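Local coordinates for protein malate dehydrogenase (Naegleria fowleri, PDB 6UM4) that probably catalyses the reversible, nicotinamide-cofactor-dependent oxidation of malate to oxaloacetate, at residues L113-A118 against M148-G153; Q127-R132 against P156-I161; A275-H280 against D398-S403; A282-D287 against N315-G320. All blocks are in the same frame, centred on the assembly; numbering follows the deposited sequence. Where two conformers were deposited one is given.

In the fold
The four contacts form two pairs. Interactions 1 and 2, their centres about 10 Å apart, belong to the Rossmann-type NAD-binding domain and touch where Leu-150 CD1 lies 3.9 Å from Leu-131 CD1. Interactions 3 and 4, with centres likewise about 10 Å apart, belong to the alpha/beta C-terminal domain, are built on neighbouring strands 271-277 and 285-287, and touch where Trp-277 NE1 lies 2.8 Å from Asp-287 OD2. Contact centres in one pair lie about 31 to 37 Å from those in the other. His-280, in interaction 3, bonds Asp-252 and is probably the active-site histidine. Across the dimer, Asp-152 (interaction 1) forms a salt bridge with Arg-319 (interaction 4) of the second subunit.

Interaction 1. Residues L113-A118 against M148-G153; sequences LLFRIA and MELDDG
Leu-150 lays its CD2 methyl over the centre of the Phe-115 ring, 3.8 Å from the ring centroid and only 10° off the ring normal, a CH-pi contact. The two side chains cross obliquely; Phe-115 CG stands anti to the carbonyl carbon (chi1 -77°), and the ring beyond it reaches helix 140-151. At the rim, Glu-149 CB lies in the ring plane, 3.9 Å from Phe-115 CZ. The carbonyl Glu-149 O also approaches Phe-115 CZ, at 3.5 Å. The isobutyl group of Leu-150 is hemmed in further by Leu-114, whose side chain crosses it at about a right angle with CB 4.1 Å from Leu-150 CD2, and by the methyl of Ala-118. Both helices lie against the parallel sheet of the Rossmann-type domain: Leu-150 reaches Leu-131 and Ile-161, and Leu-114 reaches Val-102. The second subunit packs Ala-333 on Phe-115 and binds the carboxylate of Glu-149 through Arg-327 and Ser-334. With no hydrogen bond across the pair, cohesion between the helices rests on dispersion and the methyl-ring contact, while the carboxylate of Glu-149 is paired with Arg-327 of the second subunit, across the dimer interface.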
loop_
_atom_site.group_PDB
_atom_site.type_symbol
_atom_site.label_atom_id
_atom_site.label_comp_id
_atom_site.label_asym_id
_atom_site.label_seq_id
_atom_site.Cartn_x
_atom_site.Cartn_y
_atom_site.Cartn_z
ATOM N N LEU A 113 -0.791 -1.621 5.359
ATOM C CA LEU A 113 -1.938 -2.523 5.427
ATOM C C LEU A 113 -3.274 -1.797 5.248
ATOM O O LEU A 113 -4.166 -2.267 4.526
ATOM C CB LEU A 113 -1.929 -3.248 6.767
ATOM C CG LEU A 113 -3.086 -4.212 6.933
ATOM C CD1 LEU A 113 -2.700 -5.532 6.285
ATOM C CD2 LEU A 113 -3.392 -4.405 8.400
ATOM N N LEU A 114 -3.470 -0.696 5.964
ATOM C CA LEU A 114 -4.829 -0.180 6.088
ATOM C C LEU A 114 -5.357 0.303 4.736
ATOM O O LEU A 114 -6.540 0.107 4.426
ATOM C CB LEU A 114 -4.862 0.926 7.141
ATOM C CG LEU A 114 -4.493 0.451 8.557
ATOM C CD1 LEU A 114 -4.431 1.655 9.499
ATOM C CD2 LEU A 114 -5.433 -0.629 9.102
ATOM N N PHE A 115 -4.488 0.912 3.904
ATOM C CA PHE A 115 -4.937 1.385 2.596
ATOM C C PHE A 115 -5.313 0.225 1.678
ATOM O O PHE A 115 -6.217 0.370 0.847
ATOM C CB PHE A 115 -3.865 2.274 1.920
ATOM C CG PHE A 115 -3.786 3.683 2.469
ATOM C CD1 PHE A 115 -4.381 4.735 1.803
ATOM C CD2 PHE A 115 -3.129 3.941 3.669
ATOM C CE1 PHE A 115 -4.325 6.027 2.313
ATOM C CE2 PHE A 115 -3.071 5.206 4.190
ATOM C CZ PHE A 115 -3.674 6.264 3.512
ATOM N N ARG A 116 -4.673 -0.932 1.832
ATOM C CA ARG A 116 -5.004 -2.110 1.040
ATOM C C ARG A 116 -6.133 -2.912 1.674
ATOM O O ARG A 116 -6.554 -3.938 1.125
ATOM C CB ARG A 116 -3.749 -2.988 0.836
ATOM C CG ARG A 116 -2.675 -2.233 0.033
ATOM C CD ARG A 116 -1.401 -3.037 -0.147
ATOM N NE ARG A 116 -1.636 -4.151 -1.055
ATOM C CZ ARG A 116 -0.748 -5.108 -1.313
ATOM N NH1 ARG A 116 0.436 -5.096 -0.721
ATOM N NH2 ARG A 116 -1.057 -6.077 -2.156
ATOM N N ILE A 117 -6.628 -2.463 2.819
ATOM C CA ILE A 117 -7.961 -2.847 3.266
ATOM C C ILE A 117 -9.009 -1.868 2.740
ATOM O O ILE A 117 -10.005 -2.261 2.125
ATOM C CB ILE A 117 -7.996 -2.930 4.805
ATOM C CG1 ILE A 117 -7.080 -4.046 5.313
ATOM C CG2 ILE A 117 -9.413 -3.202 5.311
ATOM C CD1 ILE A 117 -6.909 -3.960 6.811
ATOM N N ALA A 118 -8.764 -0.571 2.926
ATOM C CA ALA A 118 -9.766 0.428 2.562
ATOM C C ALA A 118 -10.061 0.407 1.073
ATOM O O ALA A 118 -11.175 0.746 0.661
ATOM C CB ALA A 118 -9.304 1.816 3.000
ATOM N N MET A 148 -6.707 10.676 9.364
ATOM C CA MET A 148 -6.686 11.747 8.374
ATOM C C MET A 148 -6.189 11.244 7.024
ATOM O O MET A 148 -6.802 11.521 5.985
ATOM C CB MET A 148 -5.810 12.888 8.874
ATOM C CG MET A 148 -6.490 13.755 9.904
ATOM S SD MET A 148 -5.442 15.116 10.416
ATOM C CE MET A 148 -4.891 14.546 12.004
ATOM N N GLU A 149 -5.095 10.474 7.017
ATOM C CA GLU A 149 -4.562 9.998 5.743
ATOM C C GLU A 149 -5.532 9.045 5.072
ATOM O O GLU A 149 -5.731 9.107 3.856
ATOM C CB GLU A 149 -3.207 9.327 5.948
ATOM C CG GLU A 149 -2.073 10.290 6.260
ATOM C CD GLU A 149 -0.727 9.836 5.667
ATOM O OE1 GLU A 149 0.100 9.301 6.445
ATOM O OE2 GLU A 149 -0.513 9.979 4.427
ATOM N N LEU A 150 -6.159 8.169 5.852
ATOM C CA LEU A 150 -7.128 7.242 5.287
ATOM C C LEU A 150 -8.354 7.961 4.743
ATOM O O LEU A 150 -8.849 7.611 3.665
ATOM C CB LEU A 150 -7.547 6.234 6.348
ATOM C CG LEU A 150 -6.608 5.060 6.597
ATOM C CD1 LEU A 150 -7.078 4.291 7.831
ATOM C CD2 LEU A 150 -6.574 4.169 5.376
ATOM N N ASP A 151 -8.885 8.943 5.488
ATOM C CA ASP A 151 -9.979 9.753 4.948
ATOM C C ASP A 151 -9.594 10.380 3.619
ATOM O O ASP A 151 -10.376 10.350 2.662
ATOM C CB ASP A 151 -10.385 10.839 5.944
ATOM C CG ASP A 151 -11.118 10.277 7.144
ATOM O OD1 ASP A 151 -11.784 9.224 6.982
ATOM O OD2 ASP A 151 -11.007 10.875 8.238
ATOM N N ASP A 152 -8.374 10.917 3.532
ATOM C CA ASP A 152 -7.867 11.536 2.312
ATOM C C ASP A 152 -7.668 10.542 1.183
ATOM O O ASP A 152 -7.358 10.964 0.064
ATOM C CB ASP A 152 -6.537 12.234 2.591
ATOM C CG ASP A 152 -6.696 13.385 3.546
ATOM O OD1 ASP A 152 -7.853 13.800 3.743
ATOM O OD2 ASP A 152 -5.693 13.889 4.084
ATOM N N GLY A 153 -7.808 9.242 1.455
ATOM C CA GLY A 153 -7.896 8.291 0.377
ATOM C C GLY A 153 -9.224 8.286 -0.335
ATOM O O GLY A 153 -9.308 7.737 -1.439
#

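Interaction 2. Residues Q127-R132 against P156-I161; sequences QPVKLR and PLLEEI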
loop_
_atom_site.group_PDB
_atom_site.type_symbol
_atom_site.label_atom_id
_atom_site.label_comp_id
_atom_site.label_asym_id
_atom_site.label_seq_id
_atom_site.Cartn_x
_atom_site.Cartn_y
_atom_site.Cartn_z
ATOM N N GLN A 127 -17.391 -5.136 -0.701
ATOM C CA GLN A 127 -17.516 -5.380 0.735
ATOM C C GLN A 127 -17.136 -4.133 1.523
ATOM O O GLN A 127 -15.938 -3.889 1.757
ATOM C CB GLN A 127 -16.635 -6.556 1.159
ATOM C CG GLN A 127 -16.678 -6.852 2.650
ATOM C CD GLN A 127 -18.085 -7.150 3.116
ATOM O OE1 GLN A 127 -18.623 -8.209 2.826
ATOM N NE2 GLN A 127 -18.688 -6.217 3.825
ATOM N N PRO A 128 -18.109 -3.337 1.972
ATOM C CA PRO A 128 -17.797 -2.164 2.801
ATOM C C PRO A 128 -17.120 -2.553 4.102
ATOM O O PRO A 128 -17.395 -3.602 4.683
ATOM C CB PRO A 128 -19.177 -1.544 3.072
ATOM C CG PRO A 128 -20.054 -2.064 1.993
ATOM C CD PRO A 128 -19.551 -3.440 1.689
ATOM N N VAL A 129 -16.245 -1.676 4.584
ATOM C CA VAL A 129 -15.436 -1.986 5.753
ATOM C C VAL A 129 -15.524 -0.872 6.781
ATOM O O VAL A 129 -15.712 0.304 6.454
ATOM C CB VAL A 129 -13.961 -2.253 5.373
ATOM C CG1 VAL A 129 -13.876 -3.475 4.515
ATOM C CG2 VAL A 129 -13.394 -1.067 4.610
ATOM N N LYS A 130 -15.437 -1.275 8.044
ATOM C CA LYS A 130 -15.271 -0.388 9.182
ATOM C C LYS A 130 -13.995 -0.778 9.904
ATOM O O LYS A 130 -13.803 -1.954 10.242
ATOM C CB LYS A 130 -16.463 -0.464 10.132
ATOM C CG LYS A 130 -17.794 -0.091 9.497
ATOM C CD LYS A 130 -18.916 -0.136 10.508
ATOM C CE LYS A 130 -20.247 0.172 9.836
ATOM N NZ LYS A 130 -21.338 0.323 10.834
ATOM N N LEU A 131 -13.139 0.201 10.151
ATOM C CA LEU A 131 -11.854 -0.027 10.794
ATOM C C LEU A 131 -11.933 0.429 12.239
ATOM O O LEU A 131 -12.333 1.563 12.517
ATOM C CB LEU A 131 -10.745 0.724 10.062
ATOM C CG LEU A 131 -10.328 0.184 8.693
ATOM C CD1 LEU A 131 -9.331 1.137 8.030
ATOM C CD2 LEU A 131 -9.739 -1.176 8.868
ATOM N N ARG A 132 -11.555 -0.450 13.152
ATOM C CA ARG A 132 -11.395 -0.097 14.551
ATOM C C ARG A 132 -9.911 -0.208 14.852
ATOM O O ARG A 132 -9.365 -1.316 14.915
ATOM C CB ARG A 132 -12.244 -1.002 15.445
ATOM C CG ARG A 132 -13.752 -0.858 15.178
ATOM C CD ARG A 132 -14.598 -1.698 16.153
ATOM N NE ARG A 132 -14.745 -1.061 17.452
ATOM C CZ ARG A 132 -15.676 -0.140 17.724
ATOM N NH1 ARG A 132 -16.405 0.375 16.737
ATOM N NH2 ARG A 132 -15.773 0.374 18.947
ATOM N N PRO A 156 -14.576 4.767 -1.117
ATOM C CA PRO A 156 -16.021 4.546 -1.010
ATOM C C PRO A 156 -16.382 3.440 -0.051
ATOM O O PRO A 156 -17.440 3.508 0.588
ATOM C CB PRO A 156 -16.414 4.181 -2.448
ATOM C CG PRO A 156 -15.318 4.776 -3.303
ATOM C CD PRO A 156 -14.092 4.543 -2.487
ATOM N N LEU A 157 -15.517 2.439 0.101
ATOM C CA LEU A 157 -15.838 1.276 0.915
ATOM C C LEU A 157 -15.612 1.506 2.402
ATOM O O LEU A 157 -16.117 0.721 3.213
ATOM C CB LEU A 157 -15.006 0.068 0.456
ATOM C CG LEU A 157 -15.349 -0.503 -0.928
ATOM C CD1 LEU A 157 -14.363 -1.583 -1.358
ATOM C CD2 LEU A 157 -16.784 -1.025 -0.996
ATOM N N LEU A 158 -14.873 2.547 2.782
ATOM C CA LEU A 158 -14.505 2.784 4.179
ATOM C C LEU A 158 -15.640 3.540 4.857
ATOM O O LEU A 158 -15.730 4.765 4.771
ATOM C CB LEU A 158 -13.196 3.549 4.265
ATOM C CG LEU A 158 -12.570 3.669 5.640
ATOM C CD1 LEU A 158 -12.535 2.306 6.339
ATOM C CD2 LEU A 158 -11.174 4.183 5.437
ATOM N N GLU A 159 -16.496 2.801 5.552
ATOM C CA GLU A 159 -17.699 3.391 6.123
ATOM C C GLU A 159 -17.438 4.063 7.464
ATOM O O GLU A 159 -18.180 4.978 7.844
ATOM C CB GLU A 159 -18.784 2.325 6.277
ATOM C CG GLU A 159 -20.122 2.730 5.680
ATOM C CD GLU A 159 -20.584 1.769 4.604
ATOM O OE1 GLU A 159 -21.052 0.664 4.958
ATOM O OE2 GLU A 159 -20.461 2.105 3.404
ATOM N N GLU A 160 -16.403 3.645 8.183
ATOM C CA GLU A 160 -16.122 4.224 9.484
ATOM C C GLU A 160 -14.669 3.971 9.827
ATOM O O GLU A 160 -14.109 2.942 9.455
ATOM C CB GLU A 160 -17.021 3.626 10.580
ATOM C CG GLU A 160 -16.917 4.357 11.909
ATOM C CD GLU A 160 -17.522 3.592 13.082
ATOM O OE1 GLU A 160 -18.151 2.533 12.864
ATOM O OE2 GLU A 160 -17.395 4.083 14.225
ATOM N N ILE A 161 -14.070 4.915 10.548
ATOM C CA ILE A 161 -12.767 4.739 11.183
ATOM C C ILE A 161 -12.934 5.109 12.652
ATOM O O ILE A 161 -13.163 6.280 12.974
ATOM C CB ILE A 161 -11.674 5.603 10.538
ATOM C CG1 ILE A 161 -11.589 5.345 9.032
ATOM C CG2 ILE A 161 -10.332 5.306 11.198
ATOM C CD1 ILE A 161 -10.663 6.332 8.295
HETATM O O HOH W 1 -21.317 2.569 11.859
HETATM O O HOH W 2 -16.749 0.048 14.022
HETATM O O HOH W 3 -19.040 2.139 15.464
#
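Val-129 and Leu-157 start a ladder of parallel backbone bonds between strands 129-134 and 158-164, the two strands of a beta-alpha-beta crossover at one edge of the Rossmann-type sheet, linked through helix 140-151. Val-129 N donates to Leu-157 O at 2.8 Å and 173°. Val-129 O accepts from Glu-159 N at 2.8 Å, and Leu-131 N donates to Glu-160 O at 3.0 Å. Two steps along one strand, Val-129 to Leu-131, match three on the other, Leu-158 to Ile-161. This is a beta bulge with Glu-159 as the extra residue, and Glu-159 accommodates it with a near-helical psi of -25°.

On the face towards the helices, Leu-158 CD1 serves two neighbours, 3.9 Å from Val-129 CG2 and 3.8 Å from Leu-131 CD1. Beyond them, Leu-150, Ile-117 and Ala-118 continue this apolar layer.

The other face is polar. Lys-130 stretches its aliphatic chain across Glu-160, with CD 3.6 Å from Glu-160 OE1, but the charged ends form no direct salt bridge. Further along, Tyr-162 makes a cation-pi contact with Arg-132, whose NH2 bonds Asp-169 O. In the guanidinium plane, Arg-132 NH1 donates at 2.8 Å to a water that in turn donates to Glu-160 OE1 at 3.1 Å.

Interaction 3. Residues A275-H280 against D398-S403; sequences AIWGNH and DRINAS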
loop_
_atom_site.group_PDB
_atom_site.type_symbol
_atom_site.label_atom_id
_atom_site.label_comp_id
_atom_site.label_asym_id
_atom_site.label_seq_id
_atom_site.Cartn_x
_atom_site.Cartn_y
_atom_site.Cartn_z
ATOM N N ALA A 275 5.239 -24.888 0.667
ATOM C CA ALA A 275 4.712 -24.674 2.012
ATOM C C ALA A 275 5.838 -24.417 3.010
ATOM O O ALA A 275 6.964 -24.886 2.838
ATOM C CB ALA A 275 3.880 -25.872 2.476
ATOM N N ILE A 276 5.495 -23.690 4.066
ATOM C CA ILE A 276 6.342 -23.468 5.237
ATOM C C ILE A 276 5.782 -24.300 6.393
ATOM O O ILE A 276 4.585 -24.223 6.683
ATOM C CB ILE A 276 6.371 -21.969 5.590
ATOM C CG1 ILE A 276 6.809 -21.146 4.372
ATOM C CG2 ILE A 276 7.214 -21.684 6.807
ATOM C CD1 ILE A 276 8.256 -21.359 3.943
ATOM N N TRP A 277 6.628 -25.114 7.033
ATOM C CA TRP A 277 6.232 -25.864 8.227
ATOM C C TRP A 277 6.828 -25.229 9.479
ATOM O O TRP A 277 7.958 -24.737 9.467
ATOM C CB TRP A 277 6.700 -27.324 8.178
ATOM C CG TRP A 277 6.194 -28.169 7.041
ATOM C CD1 TRP A 277 6.700 -28.219 5.772
ATOM C CD2 TRP A 277 5.147 -29.148 7.090
ATOM N NE1 TRP A 277 5.989 -29.109 5.012
ATOM C CE2 TRP A 277 5.042 -29.711 5.802
ATOM C CE3 TRP A 277 4.276 -29.586 8.090
ATOM C CZ2 TRP A 277 4.106 -30.691 5.492
ATOM C CZ3 TRP A 277 3.349 -30.549 7.779
ATOM C CH2 TRP A 277 3.268 -31.093 6.488
ATOM N N GLY A 278 6.081 -25.282 10.579
ATOM C CA GLY A 278 6.675 -24.980 11.874
ATOM C C GLY A 278 6.434 -23.584 12.432
ATOM O O GLY A 278 5.355 -23.011 12.274
ATOM N N ASN A 279 7.447 -23.042 13.095
ATOM C CA ASN A 279 7.380 -21.770 13.794
ATOM C C ASN A 279 7.705 -20.622 12.839
ATOM O O ASN A 279 8.557 -20.753 11.953
ATOM C CB ASN A 279 8.393 -21.807 14.944
ATOM C CG ASN A 279 8.122 -20.790 16.004
ATOM O OD1 ASN A 279 7.111 -20.116 15.969
ATOM N ND2 ASN A 279 9.029 -20.678 16.972
ATOM N N HIS A 280 7.056 -19.472 13.045
ATOM C CA HIS A 280 7.452 -18.258 12.313
ATOM C C HIS A 280 8.762 -17.764 12.934
ATOM O O HIS A 280 8.803 -16.841 13.753
ATOM C CB HIS A 280 6.346 -17.202 12.374
ATOM C CG HIS A 280 6.712 -15.892 11.750
ATOM N ND1 HIS A 280 7.150 -15.779 10.448
ATOM C CD2 HIS A 280 6.704 -14.634 12.255
ATOM C CE1 HIS A 280 7.396 -14.507 10.177
ATOM N NE2 HIS A 280 7.131 -13.791 11.257
ATOM N N ASP A 398 12.992 -34.488 10.045
ATOM C CA ASP A 398 13.987 -33.902 10.937
ATOM C C ASP A 398 13.760 -32.411 11.104
ATOM O O ASP A 398 13.831 -31.876 12.216
ATOM C CB ASP A 398 15.393 -34.132 10.390
ATOM C CG ASP A 398 15.862 -35.567 10.519
ATOM O OD1 ASP A 398 15.181 -36.419 11.148
ATOM O OD2 ASP A 398 16.940 -35.835 9.956
ATOM N N ARG A 399 13.549 -31.713 9.994
ATOM C CA ARG A 399 13.447 -30.261 10.053
ATOM C C ARG A 399 12.178 -29.849 10.789
ATOM O O ARG A 399 12.225 -29.021 11.708
ATOM C CB ARG A 399 13.491 -29.668 8.639
ATOM C CG ARG A 399 14.846 -29.770 7.955
ATOM C CD ARG A 399 15.910 -29.152 8.839
ATOM N NE ARG A 399 17.204 -29.047 8.187
ATOM C CZ ARG A 399 17.614 -27.976 7.510
ATOM N NH1 ARG A 399 16.821 -26.917 7.386
ATOM N NH2 ARG A 399 18.823 -27.969 6.959
ATOM N N ILE A 400 11.041 -30.445 10.411
ATOM C CA ILE A 400 9.781 -30.196 11.106
ATOM C C ILE A 400 9.937 -30.451 12.600
ATOM O O ILE A 400 9.498 -29.643 13.426
ATOM C CB ILE A 400 8.657 -31.057 10.503
ATOM C CG1 ILE A 400 8.383 -30.688 9.053
ATOM C CG2 ILE A 400 7.384 -30.883 11.285
ATOM C CD1 ILE A 400 7.428 -31.651 8.395
ATOM N N ASN A 401 10.607 -31.555 12.975
ATOM C CA ASN A 401 10.777 -31.862 14.394
ATOM C C ASN A 401 11.567 -30.776 15.112
ATOM O O ASN A 401 11.308 -30.492 16.285
ATOM C CB ASN A 401 11.463 -33.229 14.570
ATOM C CG ASN A 401 10.469 -34.369 14.731
ATOM O OD1 ASN A 401 9.466 -34.243 15.440
ATOM N ND2 ASN A 401 10.710 -35.469 14.026
ATOM N N ALA A 402 12.572 -30.199 14.448
ATOM C CA ALA A 402 13.344 -29.123 15.064
ATOM C C ALA A 402 12.465 -27.913 15.367
ATOM O O ALA A 402 12.639 -27.242 16.392
ATOM C CB ALA A 402 14.506 -28.720 14.151
ATOM N N SER A 403 11.537 -27.600 14.474
ATOM C CA SER A 403 10.710 -26.427 14.710
ATOM C C SER A 403 9.637 -26.743 15.749
ATOM O O SER A 403 9.325 -25.906 16.603
ATOM C CB SER A 403 10.108 -25.943 13.392
ATOM O OG SER A 403 9.962 -24.515 13.365
#
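Ser-403 and Asn-279 provide the hydrogen bond of this contact: Asn-279 N donates to Ser-403 OG at 2.9 Å, almost straight at 174°. The same hydroxyl probably also bonds Thr-283 OG1, which would hold it from a second partner. Asn-279 turns its amide away to Glu-406 and Glu-410, which lie further along the same helix and both accept from ND2, while its CB rests 3.5 Å from Ser-403 OG.

Close van der Waals approach marks Gly-278. Its phi of 100° is readily adopted by glycine, and the missing side chain lets Ser-403 OG come within 3.6 Å of Gly-278 CA.

The contact joins the end of strand 271-277 to helix 394-414 in the alpha/beta C-terminal domain of the lactate/malate dehydrogenase fold. Just past the strand, His-280 ND1 bonds Asp-252, consistent with the histidine-aspartate pair of the family's active site; this histidine itself takes no part in the helix contact.

Apolar contact is concentrated on Trp-277. Ile-400 crosses the indole obliquely, its CD1 over one face of the six-membered ring, 3.9 Å from the centroid and offset toward the rim. CD1 is anti to CA (chi2 172°), and its nearest indole atom is Trp-277 CD2 at 3.6 Å. Ile-400 CG1 follows behind, 3.9 Å from Trp-277 CG. Asp-287 accepts from the indole NE1, and Tyr-364 meets the ring edge-to-face.

Interaction 4. Residues A282-D287 against N315-G320; sequences ATQYPD and NVQQRG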
loop_
_atom_site.group_PDB
_atom_site.type_symbol
_atom_site.label_atom_id
_atom_site.label_comp_id
_atom_site.label_asym_id
_atom_site.label_seq_id
_atom_site.Cartn_x
_atom_site.Cartn_y
_atom_site.Cartn_z
ATOM N N ALA A 282 13.471 -18.652 12.728
ATOM C CA ALA A 282 14.571 -19.221 11.961
ATOM C C ALA A 282 14.573 -20.749 11.950
ATOM O O ALA A 282 15.334 -21.327 11.174
ATOM C CB ALA A 282 15.910 -18.712 12.496
ATOM N N THR A 283 13.752 -21.418 12.770
ATOM C CA THR A 283 13.661 -22.872 12.699
ATOM C C THR A 283 12.611 -23.342 11.706
ATOM O O THR A 283 12.390 -24.554 11.576
ATOM C CB THR A 283 13.331 -23.479 14.069
ATOM O OG1 THR A 283 11.943 -23.269 14.366
ATOM C CG2 THR A 283 14.205 -22.866 15.156
ATOM N N GLN A 284 11.953 -22.421 11.020
ATOM C CA GLN A 284 10.947 -22.803 10.048
ATOM C C GLN A 284 11.547 -23.756 9.028
ATOM O O GLN A 284 12.758 -23.765 8.778
ATOM C CB GLN A 284 10.410 -21.563 9.338
ATOM C CG GLN A 284 11.437 -20.939 8.425
ATOM C CD GLN A 284 10.959 -19.645 7.824
ATOM O OE1 GLN A 284 10.360 -19.641 6.748
ATOM N NE2 GLN A 284 11.278 -18.529 8.481
ATOM N N TYR A 285 10.693 -24.580 8.446
ATOM C CA TYR A 285 11.145 -25.467 7.391
ATOM C C TYR A 285 10.455 -25.101 6.095
ATOM O O TYR A 285 9.292 -25.473 5.885
ATOM C CB TYR A 285 10.892 -26.936 7.744
ATOM C CG TYR A 285 11.234 -27.851 6.604
ATOM C CD1 TYR A 285 12.427 -27.697 5.886
ATOM C CD2 TYR A 285 10.358 -28.838 6.207
ATOM C CE1 TYR A 285 12.725 -28.517 4.830
ATOM C CE2 TYR A 285 10.657 -29.666 5.150
ATOM C CZ TYR A 285 11.836 -29.500 4.468
ATOM O OH TYR A 285 12.115 -30.338 3.423
ATOM N N PRO A 286 11.112 -24.354 5.207
ATOM C CA PRO A 286 10.564 -24.134 3.864
ATOM C C PRO A 286 10.694 -25.418 3.055
ATOM O O PRO A 286 11.800 -25.915 2.839
ATOM C CB PRO A 286 11.451 -23.015 3.297
ATOM C CG PRO A 286 12.314 -22.531 4.466
ATOM C CD PRO A 286 12.420 -23.705 5.380
ATOM N N ASP A 287 9.568 -25.953 2.602
ATOM C CA ASP A 287 9.511 -27.325 2.113
ATOM C C ASP A 287 9.301 -27.308 0.604
ATOM O O ASP A 287 8.229 -26.914 0.129
ATOM C CB ASP A 287 8.395 -28.094 2.829
ATOM C CG ASP A 287 8.383 -29.584 2.487
ATOM O OD1 ASP A 287 9.279 -30.055 1.754
ATOM O OD2 ASP A 287 7.479 -30.290 2.982
ATOM N N ASN A 315 18.479 -18.763 3.084
ATOM C CA ASN A 315 18.093 -17.482 2.497
ATOM C C ASN A 315 16.672 -17.107 2.896
ATOM O O ASN A 315 16.379 -15.930 3.140
ATOM C CB ASN A 315 18.209 -17.522 0.975
ATOM C CG ASN A 315 19.645 -17.508 0.493
ATOM O OD1 ASN A 315 20.555 -17.105 1.218
ATOM N ND2 ASN A 315 19.853 -17.941 -0.741
ATOM N N VAL A 316 15.780 -18.100 2.960
ATOM C CA VAL A 316 14.407 -17.847 3.352
ATOM C C VAL A 316 14.344 -17.494 4.832
ATOM O O VAL A 316 13.607 -16.589 5.235
ATOM C CB VAL A 316 13.520 -19.065 3.029
ATOM C CG1 VAL A 316 12.107 -18.812 3.520
ATOM C CG2 VAL A 316 13.496 -19.357 1.549
ATOM N N GLN A 317 15.110 -18.208 5.663
ATOM C CA GLN A 317 15.081 -17.969 7.102
ATOM C C GLN A 317 15.650 -16.602 7.447
ATOM O O GLN A 317 15.173 -15.946 8.379
ATOM C CB GLN A 317 15.878 -19.057 7.836
ATOM C CG GLN A 317 15.280 -20.450 7.809
ATOM C CD GLN A 317 16.268 -21.500 8.279
ATOM O OE1 GLN A 317 17.493 -21.308 8.194
ATOM N NE2 GLN A 317 15.750 -22.618 8.786
ATOM N N GLN A 318 16.662 -16.150 6.699
ATOM C CA GLN A 318 17.399 -14.933 7.024
ATOM C C GLN A 318 16.999 -13.752 6.158
ATOM O O GLN A 318 17.694 -12.732 6.156
ATOM C CB GLN A 318 18.903 -15.176 6.905
ATOM C CG GLN A 318 19.364 -16.301 7.792
ATOM C CD GLN A 318 19.062 -16.020 9.250
ATOM O OE1 GLN A 318 19.117 -14.868 9.697
ATOM N NE2 GLN A 318 18.714 -17.066 9.998
ATOM N N ARG A 319 15.902 -13.876 5.417
ATOM C CA ARG A 319 15.521 -12.839 4.468
ATOM C C ARG A 319 15.259 -11.498 5.154
ATOM O O ARG A 319 15.576 -10.437 4.603
ATOM C CB ARG A 319 14.301 -13.304 3.684
ATOM C CG ARG A 319 13.848 -12.287 2.665
ATOM C CD ARG A 319 14.870 -12.046 1.587
ATOM N NE ARG A 319 14.206 -11.468 0.425
ATOM C CZ ARG A 319 14.748 -11.364 -0.782
ATOM N NH1 ARG A 319 15.977 -11.794 -0.999
ATOM N NH2 ARG A 319 14.049 -10.831 -1.770
ATOM N N GLY A 320 14.653 -11.518 6.341
ATOM C CA GLY A 320 14.406 -10.265 7.047
ATOM C C GLY A 320 15.685 -9.516 7.371
ATOM O O GLY A 320 15.746 -8.287 7.271
#
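Gln-317 extends its amide to the backbone of Gln-284, where NE2 donates to Gln-284 O at 3.2 Å. The bond reaches 159° at the hydrogen and runs in the carbonyl plane. Gln-317 NE2 is also 2.7 Å from Ala-282 O, but there the angle is too poor for a hydrogen bond.

Beneath this amide the packing is closer, around the buried Gln-284, Pro-286 and Val-316. Gln-284 CG, set between its backbone N and carbonyl carbon (chi1 69°), meets Gln-317 CG at 3.9 Å as the two chains slide past each other in opposite directions, their amide planes 65° apart. Val-316 CG1 fills the corner, 3.8 Å from Pro-286 CG and equally 3.8 Å from Gln-284 OE1. That oxygen is buried without a polar partner in the model, whereas NE2 of the same amide donates to Ser-281 O.

The outer side is looser and faces solvent. Ala-282 offers a methyl to the tip of Gln-318, with CB 4.1 Å from Gln-318 NE2, and both residues are exposed.

Gln-318 is the break between helix 305-317 and helix 319-327 and holds the N-cap position of the latter. On the other side of the contact, strand 285-287 pairs antiparallel with strand 271-277, whose Phe-274 and Ile-276 pack on Pro-286. Helix 394-414 touches Tyr-285, and helix 250-264 contributes Gln-259 against Val-316.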